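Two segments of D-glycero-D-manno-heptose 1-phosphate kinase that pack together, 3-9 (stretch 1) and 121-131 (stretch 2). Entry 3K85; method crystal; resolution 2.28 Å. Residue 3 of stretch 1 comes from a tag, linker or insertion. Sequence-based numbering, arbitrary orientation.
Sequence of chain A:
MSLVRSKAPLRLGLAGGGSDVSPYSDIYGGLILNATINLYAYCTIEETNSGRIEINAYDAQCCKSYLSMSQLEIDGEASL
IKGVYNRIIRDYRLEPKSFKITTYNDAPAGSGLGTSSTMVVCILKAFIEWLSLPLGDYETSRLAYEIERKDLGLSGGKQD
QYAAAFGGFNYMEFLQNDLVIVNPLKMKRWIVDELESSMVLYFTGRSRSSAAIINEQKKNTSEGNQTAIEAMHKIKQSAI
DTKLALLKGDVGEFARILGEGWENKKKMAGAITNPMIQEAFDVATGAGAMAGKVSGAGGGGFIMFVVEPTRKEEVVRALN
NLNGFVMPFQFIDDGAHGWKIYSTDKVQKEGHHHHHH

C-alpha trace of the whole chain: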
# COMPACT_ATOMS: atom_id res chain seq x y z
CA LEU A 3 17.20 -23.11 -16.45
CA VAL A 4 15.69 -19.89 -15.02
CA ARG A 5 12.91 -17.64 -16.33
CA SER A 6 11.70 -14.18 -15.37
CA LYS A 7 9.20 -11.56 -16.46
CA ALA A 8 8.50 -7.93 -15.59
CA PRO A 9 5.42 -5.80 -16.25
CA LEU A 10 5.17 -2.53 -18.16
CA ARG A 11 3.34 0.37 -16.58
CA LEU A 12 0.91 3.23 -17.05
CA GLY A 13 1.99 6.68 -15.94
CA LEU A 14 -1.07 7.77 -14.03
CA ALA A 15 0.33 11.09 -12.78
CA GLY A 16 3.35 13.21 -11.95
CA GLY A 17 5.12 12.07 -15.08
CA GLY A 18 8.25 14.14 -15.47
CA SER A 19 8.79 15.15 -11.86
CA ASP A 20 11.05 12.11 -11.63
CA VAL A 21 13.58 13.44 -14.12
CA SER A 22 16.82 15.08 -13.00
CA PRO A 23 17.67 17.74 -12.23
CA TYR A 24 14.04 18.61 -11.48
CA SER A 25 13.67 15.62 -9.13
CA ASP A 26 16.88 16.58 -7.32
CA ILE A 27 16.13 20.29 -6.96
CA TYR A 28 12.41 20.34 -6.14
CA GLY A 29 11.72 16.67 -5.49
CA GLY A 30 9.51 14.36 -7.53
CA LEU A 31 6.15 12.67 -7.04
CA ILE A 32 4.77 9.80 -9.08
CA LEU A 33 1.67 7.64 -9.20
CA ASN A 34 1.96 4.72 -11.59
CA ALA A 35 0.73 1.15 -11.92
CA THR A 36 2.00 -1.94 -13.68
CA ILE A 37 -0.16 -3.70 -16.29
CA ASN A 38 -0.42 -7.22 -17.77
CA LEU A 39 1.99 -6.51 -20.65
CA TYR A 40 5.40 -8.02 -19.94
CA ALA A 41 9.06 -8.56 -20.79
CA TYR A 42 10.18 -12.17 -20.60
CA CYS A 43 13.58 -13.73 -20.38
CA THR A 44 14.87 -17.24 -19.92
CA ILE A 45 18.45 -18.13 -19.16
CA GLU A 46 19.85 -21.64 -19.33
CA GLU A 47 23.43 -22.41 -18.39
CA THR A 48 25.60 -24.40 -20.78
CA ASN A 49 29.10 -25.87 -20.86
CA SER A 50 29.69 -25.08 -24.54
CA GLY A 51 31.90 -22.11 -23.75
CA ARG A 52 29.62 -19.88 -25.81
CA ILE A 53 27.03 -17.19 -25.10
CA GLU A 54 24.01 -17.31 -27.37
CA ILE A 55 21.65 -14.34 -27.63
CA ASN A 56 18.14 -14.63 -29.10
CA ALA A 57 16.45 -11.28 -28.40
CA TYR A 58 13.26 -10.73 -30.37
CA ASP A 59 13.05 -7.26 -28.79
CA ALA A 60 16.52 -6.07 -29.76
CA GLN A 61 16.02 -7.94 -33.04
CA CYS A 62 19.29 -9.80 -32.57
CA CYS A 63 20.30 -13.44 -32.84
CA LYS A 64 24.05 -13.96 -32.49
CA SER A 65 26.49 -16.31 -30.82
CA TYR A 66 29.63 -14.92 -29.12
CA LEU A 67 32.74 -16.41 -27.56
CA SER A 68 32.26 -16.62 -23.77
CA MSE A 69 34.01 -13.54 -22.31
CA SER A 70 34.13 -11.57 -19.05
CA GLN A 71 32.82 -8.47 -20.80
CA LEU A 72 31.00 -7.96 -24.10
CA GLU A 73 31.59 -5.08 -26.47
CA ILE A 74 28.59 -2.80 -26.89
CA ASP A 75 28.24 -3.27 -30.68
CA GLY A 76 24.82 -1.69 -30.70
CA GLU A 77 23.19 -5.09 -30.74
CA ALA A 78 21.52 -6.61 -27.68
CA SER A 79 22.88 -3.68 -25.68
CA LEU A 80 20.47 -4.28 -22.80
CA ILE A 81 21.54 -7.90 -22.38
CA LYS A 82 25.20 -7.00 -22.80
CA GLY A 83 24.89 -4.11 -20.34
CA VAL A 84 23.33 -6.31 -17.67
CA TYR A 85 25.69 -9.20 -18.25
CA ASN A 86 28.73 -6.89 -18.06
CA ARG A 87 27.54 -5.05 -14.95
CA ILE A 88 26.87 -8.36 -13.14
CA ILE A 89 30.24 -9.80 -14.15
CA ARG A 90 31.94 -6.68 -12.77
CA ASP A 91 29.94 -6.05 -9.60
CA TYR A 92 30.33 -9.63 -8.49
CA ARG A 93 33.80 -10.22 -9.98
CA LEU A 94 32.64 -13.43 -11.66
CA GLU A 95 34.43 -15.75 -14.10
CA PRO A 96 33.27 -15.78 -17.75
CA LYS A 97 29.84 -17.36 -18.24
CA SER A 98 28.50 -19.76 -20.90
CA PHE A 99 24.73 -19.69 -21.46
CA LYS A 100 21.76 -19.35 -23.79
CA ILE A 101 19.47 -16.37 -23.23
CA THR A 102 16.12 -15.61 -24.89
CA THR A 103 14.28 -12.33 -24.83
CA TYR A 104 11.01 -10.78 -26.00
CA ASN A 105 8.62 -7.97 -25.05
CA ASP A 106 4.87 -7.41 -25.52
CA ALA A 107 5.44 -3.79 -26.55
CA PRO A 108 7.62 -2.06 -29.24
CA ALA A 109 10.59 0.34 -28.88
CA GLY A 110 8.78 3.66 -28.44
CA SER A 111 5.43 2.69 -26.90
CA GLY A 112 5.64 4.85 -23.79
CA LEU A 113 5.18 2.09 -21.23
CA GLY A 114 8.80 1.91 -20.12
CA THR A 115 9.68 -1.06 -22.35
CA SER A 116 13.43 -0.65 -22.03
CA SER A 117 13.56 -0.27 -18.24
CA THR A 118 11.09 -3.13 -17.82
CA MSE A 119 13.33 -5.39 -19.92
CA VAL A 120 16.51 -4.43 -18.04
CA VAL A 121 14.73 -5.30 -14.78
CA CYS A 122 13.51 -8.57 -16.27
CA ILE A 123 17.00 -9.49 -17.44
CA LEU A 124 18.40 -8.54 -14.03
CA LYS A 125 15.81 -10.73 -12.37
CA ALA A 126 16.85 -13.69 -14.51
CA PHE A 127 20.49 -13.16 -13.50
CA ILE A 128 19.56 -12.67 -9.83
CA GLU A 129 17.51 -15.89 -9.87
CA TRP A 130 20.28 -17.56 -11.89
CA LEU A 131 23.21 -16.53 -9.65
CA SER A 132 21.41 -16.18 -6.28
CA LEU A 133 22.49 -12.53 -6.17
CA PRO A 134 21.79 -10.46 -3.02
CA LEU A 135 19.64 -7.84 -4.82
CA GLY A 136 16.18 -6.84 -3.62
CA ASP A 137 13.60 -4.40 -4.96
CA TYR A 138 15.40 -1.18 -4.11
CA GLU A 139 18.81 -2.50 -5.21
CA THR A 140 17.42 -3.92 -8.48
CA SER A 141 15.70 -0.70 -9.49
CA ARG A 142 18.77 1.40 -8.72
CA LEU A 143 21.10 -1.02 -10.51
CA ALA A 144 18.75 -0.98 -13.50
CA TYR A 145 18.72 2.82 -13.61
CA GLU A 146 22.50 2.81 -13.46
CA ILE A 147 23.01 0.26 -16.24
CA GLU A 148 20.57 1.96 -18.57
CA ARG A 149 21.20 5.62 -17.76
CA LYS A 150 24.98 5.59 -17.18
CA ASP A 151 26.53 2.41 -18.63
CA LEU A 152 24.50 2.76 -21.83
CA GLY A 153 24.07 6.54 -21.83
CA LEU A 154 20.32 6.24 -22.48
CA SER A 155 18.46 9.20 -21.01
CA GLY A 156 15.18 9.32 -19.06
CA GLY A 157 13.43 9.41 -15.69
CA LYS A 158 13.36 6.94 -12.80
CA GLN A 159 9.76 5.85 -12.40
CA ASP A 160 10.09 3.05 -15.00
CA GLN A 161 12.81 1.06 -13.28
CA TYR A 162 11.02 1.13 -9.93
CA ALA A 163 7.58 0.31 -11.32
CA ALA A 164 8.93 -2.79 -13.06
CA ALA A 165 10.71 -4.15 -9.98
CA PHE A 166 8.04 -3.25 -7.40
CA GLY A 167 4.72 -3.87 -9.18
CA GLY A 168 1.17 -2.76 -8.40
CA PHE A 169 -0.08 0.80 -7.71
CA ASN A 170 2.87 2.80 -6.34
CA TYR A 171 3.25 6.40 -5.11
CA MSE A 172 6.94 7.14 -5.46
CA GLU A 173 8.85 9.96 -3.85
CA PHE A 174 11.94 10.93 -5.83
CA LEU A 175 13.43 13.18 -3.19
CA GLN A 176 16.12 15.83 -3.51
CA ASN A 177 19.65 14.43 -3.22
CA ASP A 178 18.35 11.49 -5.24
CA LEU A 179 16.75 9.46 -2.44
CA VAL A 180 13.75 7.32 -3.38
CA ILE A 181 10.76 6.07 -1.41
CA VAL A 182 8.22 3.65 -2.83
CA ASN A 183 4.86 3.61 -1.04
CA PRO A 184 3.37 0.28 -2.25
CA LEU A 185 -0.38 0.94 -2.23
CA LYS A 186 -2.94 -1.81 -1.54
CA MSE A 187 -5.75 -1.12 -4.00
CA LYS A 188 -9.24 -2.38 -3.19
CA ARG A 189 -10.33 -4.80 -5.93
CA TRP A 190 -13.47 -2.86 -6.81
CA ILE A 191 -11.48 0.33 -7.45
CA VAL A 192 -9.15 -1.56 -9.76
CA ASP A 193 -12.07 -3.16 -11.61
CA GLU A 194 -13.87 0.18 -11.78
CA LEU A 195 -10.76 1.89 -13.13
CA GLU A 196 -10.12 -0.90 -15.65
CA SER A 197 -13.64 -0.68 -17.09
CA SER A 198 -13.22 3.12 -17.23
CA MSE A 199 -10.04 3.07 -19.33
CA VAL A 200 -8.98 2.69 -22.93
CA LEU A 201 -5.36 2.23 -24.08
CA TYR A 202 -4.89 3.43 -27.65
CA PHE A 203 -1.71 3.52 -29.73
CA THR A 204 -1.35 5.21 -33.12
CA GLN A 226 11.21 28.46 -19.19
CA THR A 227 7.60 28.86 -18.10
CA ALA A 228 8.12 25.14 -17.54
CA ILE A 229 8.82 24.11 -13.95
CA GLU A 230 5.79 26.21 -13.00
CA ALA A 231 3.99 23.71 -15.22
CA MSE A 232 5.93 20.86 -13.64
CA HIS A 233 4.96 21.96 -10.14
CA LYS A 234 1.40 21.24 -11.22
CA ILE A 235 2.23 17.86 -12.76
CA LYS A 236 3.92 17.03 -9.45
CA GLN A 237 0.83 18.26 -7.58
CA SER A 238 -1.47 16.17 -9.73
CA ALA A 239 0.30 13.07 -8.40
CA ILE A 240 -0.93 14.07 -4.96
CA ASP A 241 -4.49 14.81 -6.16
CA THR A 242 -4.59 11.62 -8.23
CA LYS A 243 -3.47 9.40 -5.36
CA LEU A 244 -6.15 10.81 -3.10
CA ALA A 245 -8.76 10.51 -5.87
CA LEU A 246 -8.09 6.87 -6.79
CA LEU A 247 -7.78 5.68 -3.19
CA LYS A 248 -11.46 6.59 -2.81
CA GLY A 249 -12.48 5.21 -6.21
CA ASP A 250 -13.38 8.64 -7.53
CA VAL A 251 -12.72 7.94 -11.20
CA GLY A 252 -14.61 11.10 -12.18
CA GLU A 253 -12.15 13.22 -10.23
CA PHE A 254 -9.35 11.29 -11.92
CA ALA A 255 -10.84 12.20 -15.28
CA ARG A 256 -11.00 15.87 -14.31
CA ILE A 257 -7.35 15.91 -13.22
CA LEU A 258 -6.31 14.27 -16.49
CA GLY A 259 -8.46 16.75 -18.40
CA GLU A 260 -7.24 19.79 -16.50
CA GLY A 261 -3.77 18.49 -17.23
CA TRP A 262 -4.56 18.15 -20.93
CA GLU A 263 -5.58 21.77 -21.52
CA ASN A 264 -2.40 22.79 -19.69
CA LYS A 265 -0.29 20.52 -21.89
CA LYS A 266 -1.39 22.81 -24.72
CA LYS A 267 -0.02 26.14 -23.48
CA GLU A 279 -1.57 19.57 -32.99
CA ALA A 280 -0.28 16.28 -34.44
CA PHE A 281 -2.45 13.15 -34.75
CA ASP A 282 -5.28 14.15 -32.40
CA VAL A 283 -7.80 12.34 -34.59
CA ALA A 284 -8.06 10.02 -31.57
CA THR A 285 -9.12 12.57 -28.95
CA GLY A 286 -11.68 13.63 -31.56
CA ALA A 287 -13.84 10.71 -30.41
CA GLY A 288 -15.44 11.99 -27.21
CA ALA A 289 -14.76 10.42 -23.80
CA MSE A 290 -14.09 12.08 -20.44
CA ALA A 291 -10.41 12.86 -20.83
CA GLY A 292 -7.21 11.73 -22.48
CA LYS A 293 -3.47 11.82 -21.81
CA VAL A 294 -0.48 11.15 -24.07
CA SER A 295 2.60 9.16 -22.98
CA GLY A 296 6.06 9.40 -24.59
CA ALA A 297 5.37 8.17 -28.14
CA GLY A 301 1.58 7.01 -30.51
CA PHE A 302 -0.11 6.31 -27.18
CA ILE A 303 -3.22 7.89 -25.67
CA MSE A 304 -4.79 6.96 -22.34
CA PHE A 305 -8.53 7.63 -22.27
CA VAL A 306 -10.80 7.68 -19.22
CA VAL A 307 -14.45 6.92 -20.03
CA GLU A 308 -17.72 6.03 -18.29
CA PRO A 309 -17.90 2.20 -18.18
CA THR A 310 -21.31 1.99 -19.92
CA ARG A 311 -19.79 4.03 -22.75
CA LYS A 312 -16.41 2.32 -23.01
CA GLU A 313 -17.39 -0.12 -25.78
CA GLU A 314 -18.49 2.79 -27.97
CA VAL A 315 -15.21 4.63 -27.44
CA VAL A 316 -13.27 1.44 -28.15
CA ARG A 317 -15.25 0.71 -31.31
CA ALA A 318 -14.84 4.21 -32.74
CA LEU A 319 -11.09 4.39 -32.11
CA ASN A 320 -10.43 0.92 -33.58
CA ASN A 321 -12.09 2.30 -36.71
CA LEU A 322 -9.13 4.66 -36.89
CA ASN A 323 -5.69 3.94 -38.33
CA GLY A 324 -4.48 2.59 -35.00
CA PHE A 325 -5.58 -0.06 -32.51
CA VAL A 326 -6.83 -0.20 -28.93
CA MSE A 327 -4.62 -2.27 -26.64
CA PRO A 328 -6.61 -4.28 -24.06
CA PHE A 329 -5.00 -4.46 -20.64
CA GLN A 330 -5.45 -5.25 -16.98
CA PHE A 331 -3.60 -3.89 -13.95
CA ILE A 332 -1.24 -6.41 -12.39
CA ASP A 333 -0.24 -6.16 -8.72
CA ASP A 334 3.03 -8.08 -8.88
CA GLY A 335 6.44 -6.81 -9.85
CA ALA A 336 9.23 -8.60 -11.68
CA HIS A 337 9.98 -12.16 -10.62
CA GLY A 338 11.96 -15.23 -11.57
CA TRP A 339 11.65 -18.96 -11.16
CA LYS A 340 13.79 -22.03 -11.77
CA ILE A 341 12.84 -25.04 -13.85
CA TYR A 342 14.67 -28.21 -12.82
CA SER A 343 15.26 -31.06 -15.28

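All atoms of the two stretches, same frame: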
# COMPACT_ATOMS: atom_id res chain seq x y z
N LEU A 3 17.34 -24.49 -15.89
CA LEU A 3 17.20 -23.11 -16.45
C LEU A 3 16.39 -22.18 -15.54
O LEU A 3 15.73 -22.64 -14.60
CB LEU A 3 16.55 -23.19 -17.85
CG LEU A 3 15.12 -23.74 -18.00
CD1 LEU A 3 14.13 -22.69 -17.51
CD2 LEU A 3 14.80 -24.08 -19.46
N VAL A 4 16.44 -20.87 -15.80
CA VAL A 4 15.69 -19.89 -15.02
C VAL A 4 14.88 -19.02 -15.98
O VAL A 4 15.26 -18.82 -17.12
CB VAL A 4 16.61 -18.96 -14.18
CG1 VAL A 4 17.42 -19.76 -13.18
CG2 VAL A 4 17.52 -18.18 -15.10
N ARG A 5 13.75 -18.50 -15.50
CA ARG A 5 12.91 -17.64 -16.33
C ARG A 5 12.51 -16.44 -15.47
O ARG A 5 12.58 -16.51 -14.25
CB ARG A 5 11.65 -18.39 -16.79
CG ARG A 5 11.89 -19.60 -17.71
CD ARG A 5 10.56 -20.27 -18.04
NE ARG A 5 10.60 -21.14 -19.21
CZ ARG A 5 10.97 -22.41 -19.20
NH1 ARG A 5 11.35 -22.99 -18.07
NH2 ARG A 5 10.96 -23.12 -20.31
N SER A 6 12.11 -15.35 -16.11
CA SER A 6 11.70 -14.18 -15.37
C SER A 6 10.81 -13.37 -16.28
O SER A 6 10.80 -13.60 -17.47
CB SER A 6 12.92 -13.32 -14.97
OG SER A 6 13.44 -12.60 -16.08
N LYS A 7 10.06 -12.44 -15.70
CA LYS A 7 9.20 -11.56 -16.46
C LYS A 7 8.94 -10.33 -15.61
O LYS A 7 8.94 -10.40 -14.38
CB LYS A 7 7.87 -12.23 -16.85
CG LYS A 7 6.99 -12.65 -15.70
CD LYS A 7 5.79 -13.47 -16.16
CE LYS A 7 4.59 -12.61 -16.51
NZ LYS A 7 3.37 -13.46 -16.68
N ALA A 8 8.75 -9.19 -16.28
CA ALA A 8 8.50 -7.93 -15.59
C ALA A 8 7.39 -7.21 -16.33
O ALA A 8 7.30 -7.28 -17.55
CB ALA A 8 9.77 -7.07 -15.57
N PRO A 9 6.52 -6.51 -15.60
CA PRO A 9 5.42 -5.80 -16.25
C PRO A 9 5.77 -4.38 -16.69
O PRO A 9 6.70 -3.76 -16.19
CB PRO A 9 4.33 -5.82 -15.18
CG PRO A 9 5.13 -5.62 -13.93
CD PRO A 9 6.34 -6.53 -14.13
N VAL A 121 15.11 -4.70 -16.05
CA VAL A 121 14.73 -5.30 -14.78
C VAL A 121 14.52 -6.80 -14.96
O VAL A 121 15.05 -7.61 -14.20
CB VAL A 121 13.42 -4.67 -14.22
CG1 VAL A 121 12.98 -5.40 -12.92
CG2 VAL A 121 13.63 -3.18 -13.96
N CYS A 122 13.77 -7.17 -15.98
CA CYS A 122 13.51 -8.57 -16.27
C CYS A 122 14.82 -9.34 -16.42
O CYS A 122 15.01 -10.38 -15.81
CB CYS A 122 12.67 -8.70 -17.55
SG CYS A 122 12.28 -10.41 -17.95
N ILE A 123 15.72 -8.82 -17.24
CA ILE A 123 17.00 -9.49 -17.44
C ILE A 123 17.74 -9.61 -16.11
O ILE A 123 18.29 -10.67 -15.79
CB ILE A 123 17.88 -8.74 -18.46
CG1 ILE A 123 17.18 -8.71 -19.82
CG2 ILE A 123 19.23 -9.40 -18.58
CD1 ILE A 123 17.89 -7.86 -20.85
N LEU A 124 17.74 -8.53 -15.34
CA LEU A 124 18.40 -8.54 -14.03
C LEU A 124 17.81 -9.64 -13.16
O LEU A 124 18.53 -10.40 -12.51
CB LEU A 124 18.22 -7.18 -13.34
CG LEU A 124 19.40 -6.23 -13.52
CD1 LEU A 124 19.05 -4.84 -13.05
CD2 LEU A 124 20.59 -6.79 -12.75
N LYS A 125 16.48 -9.72 -13.16
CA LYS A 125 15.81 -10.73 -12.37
C LYS A 125 16.24 -12.13 -12.78
O LYS A 125 16.43 -13.01 -11.92
CB LYS A 125 14.29 -10.58 -12.50
CG LYS A 125 13.64 -9.99 -11.26
CD LYS A 125 13.92 -10.88 -10.04
CE LYS A 125 13.11 -10.46 -8.83
NZ LYS A 125 13.25 -9.01 -8.58
N ALA A 126 16.43 -12.37 -14.08
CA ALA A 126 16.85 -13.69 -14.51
C ALA A 126 18.24 -13.96 -13.93
O ALA A 126 18.47 -15.03 -13.38
CB ALA A 126 16.89 -13.79 -16.03
N PHE A 127 19.14 -12.99 -14.05
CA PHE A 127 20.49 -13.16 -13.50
C PHE A 127 20.46 -13.35 -11.98
O PHE A 127 21.14 -14.24 -11.45
CB PHE A 127 21.39 -11.96 -13.86
CG PHE A 127 22.01 -12.07 -15.24
CD1 PHE A 127 23.07 -12.95 -15.47
CD2 PHE A 127 21.52 -11.33 -16.31
CE1 PHE A 127 23.62 -13.08 -16.75
CE2 PHE A 127 22.06 -11.45 -17.58
CZ PHE A 127 23.12 -12.33 -17.80
N ILE A 128 19.66 -12.54 -11.28
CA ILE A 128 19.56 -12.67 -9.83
C ILE A 128 19.10 -14.08 -9.45
O ILE A 128 19.69 -14.73 -8.59
CB ILE A 128 18.55 -11.65 -9.25
CG1 ILE A 128 19.05 -10.23 -9.54
CG2 ILE A 128 18.35 -11.90 -7.76
CD1 ILE A 128 18.04 -9.13 -9.21
N GLU A 129 18.04 -14.55 -10.10
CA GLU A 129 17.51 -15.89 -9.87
C GLU A 129 18.60 -16.92 -10.20
O GLU A 129 18.87 -17.85 -9.44
CB GLU A 129 16.29 -16.12 -10.77
CG GLU A 129 15.54 -17.41 -10.53
CD GLU A 129 15.01 -17.51 -9.12
OE1 GLU A 129 14.46 -16.50 -8.62
OE2 GLU A 129 15.13 -18.60 -8.52
N TRP A 130 19.20 -16.72 -11.36
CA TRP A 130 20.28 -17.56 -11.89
C TRP A 130 21.46 -17.66 -10.91
O TRP A 130 21.81 -18.75 -10.45
CB TRP A 130 20.70 -16.93 -13.24
CG TRP A 130 21.94 -17.40 -13.98
CD1 TRP A 130 22.64 -16.68 -14.93
CD2 TRP A 130 22.59 -18.67 -13.88
NE1 TRP A 130 23.68 -17.43 -15.42
CE2 TRP A 130 23.67 -18.65 -14.80
CE3 TRP A 130 22.36 -19.82 -13.12
CZ2 TRP A 130 24.53 -19.75 -14.96
CZ3 TRP A 130 23.21 -20.91 -13.28
CH2 TRP A 130 24.28 -20.86 -14.20
N LEU A 131 22.04 -16.53 -10.54
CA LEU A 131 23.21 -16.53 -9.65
C LEU A 131 22.97 -16.23 -8.16
O LEU A 131 23.90 -15.83 -7.46
CB LEU A 131 24.25 -15.56 -10.22
CG LEU A 131 24.37 -15.59 -11.75
CD1 LEU A 131 25.09 -14.35 -12.24
CD2 LEU A 131 25.09 -16.84 -12.19

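Strand 4-9 packs against helix 121-131 in D-glycero-D-manno-heptose 1-phosphate kinase, the two running roughly antiparallel (150° between their N-to-C directions) with axes 6.9 Å apart at closest approach. The strand alternates: Val 4, Ser 6 and Ala 8 point their CA-to-CB bonds toward the helix, Arg 5 and Lys 7 away. Each two-residue step along the strand meets a helix residue four positions earlier, so Val 4 pairs with Trp 130, Ser 6 with Ala 126 and Ala 8 with Cys 122, about one helical turn per step.

Val 4 has the most surface covered. With chi1 in the m rotamer, its methyls pack against the backbone and side-chain bases around Trp 130: Val 4 CG1 lies 3.8 Å from Trp 130 CA and 4.0 Å from Glu 129 CG, while Val 4 CG2 lies 3.9 Å from Trp 130 CB and 3.7 Å from Ala 126 O. Trp 130 thus offers the valine the base of its side chain, and its indole leads away from the strand.

Ser 6, in the p rotamer, makes the one hydrogen bond of the contact: Ser 6 OG donates to Cys 122 O at 2.7 Å. Cys 122 O also accepts the helical bond from Ala 126 N (3.0 Å), so the serine joins the helix without displacing its backbone pairing. The close fit also brings Ser 6 OG to 3.6 Å from Ala 126 CB and Ser 6 CB to 3.9 Å from Lys 125 CB; the CA atoms of Ser 6 and Ala 126 are 5.2 Å apart, close to the 5.1 Å between those of Ala 8 and Cys 122.

Cys 122, chi1 t, serves several strand residues. Cys 122 SG comes within 3.1 Å of Ser 6 OG and 3.6 Å of Lys 7 CA, and Cys 122 CB packs 3.9 Å from Ala 8 CB.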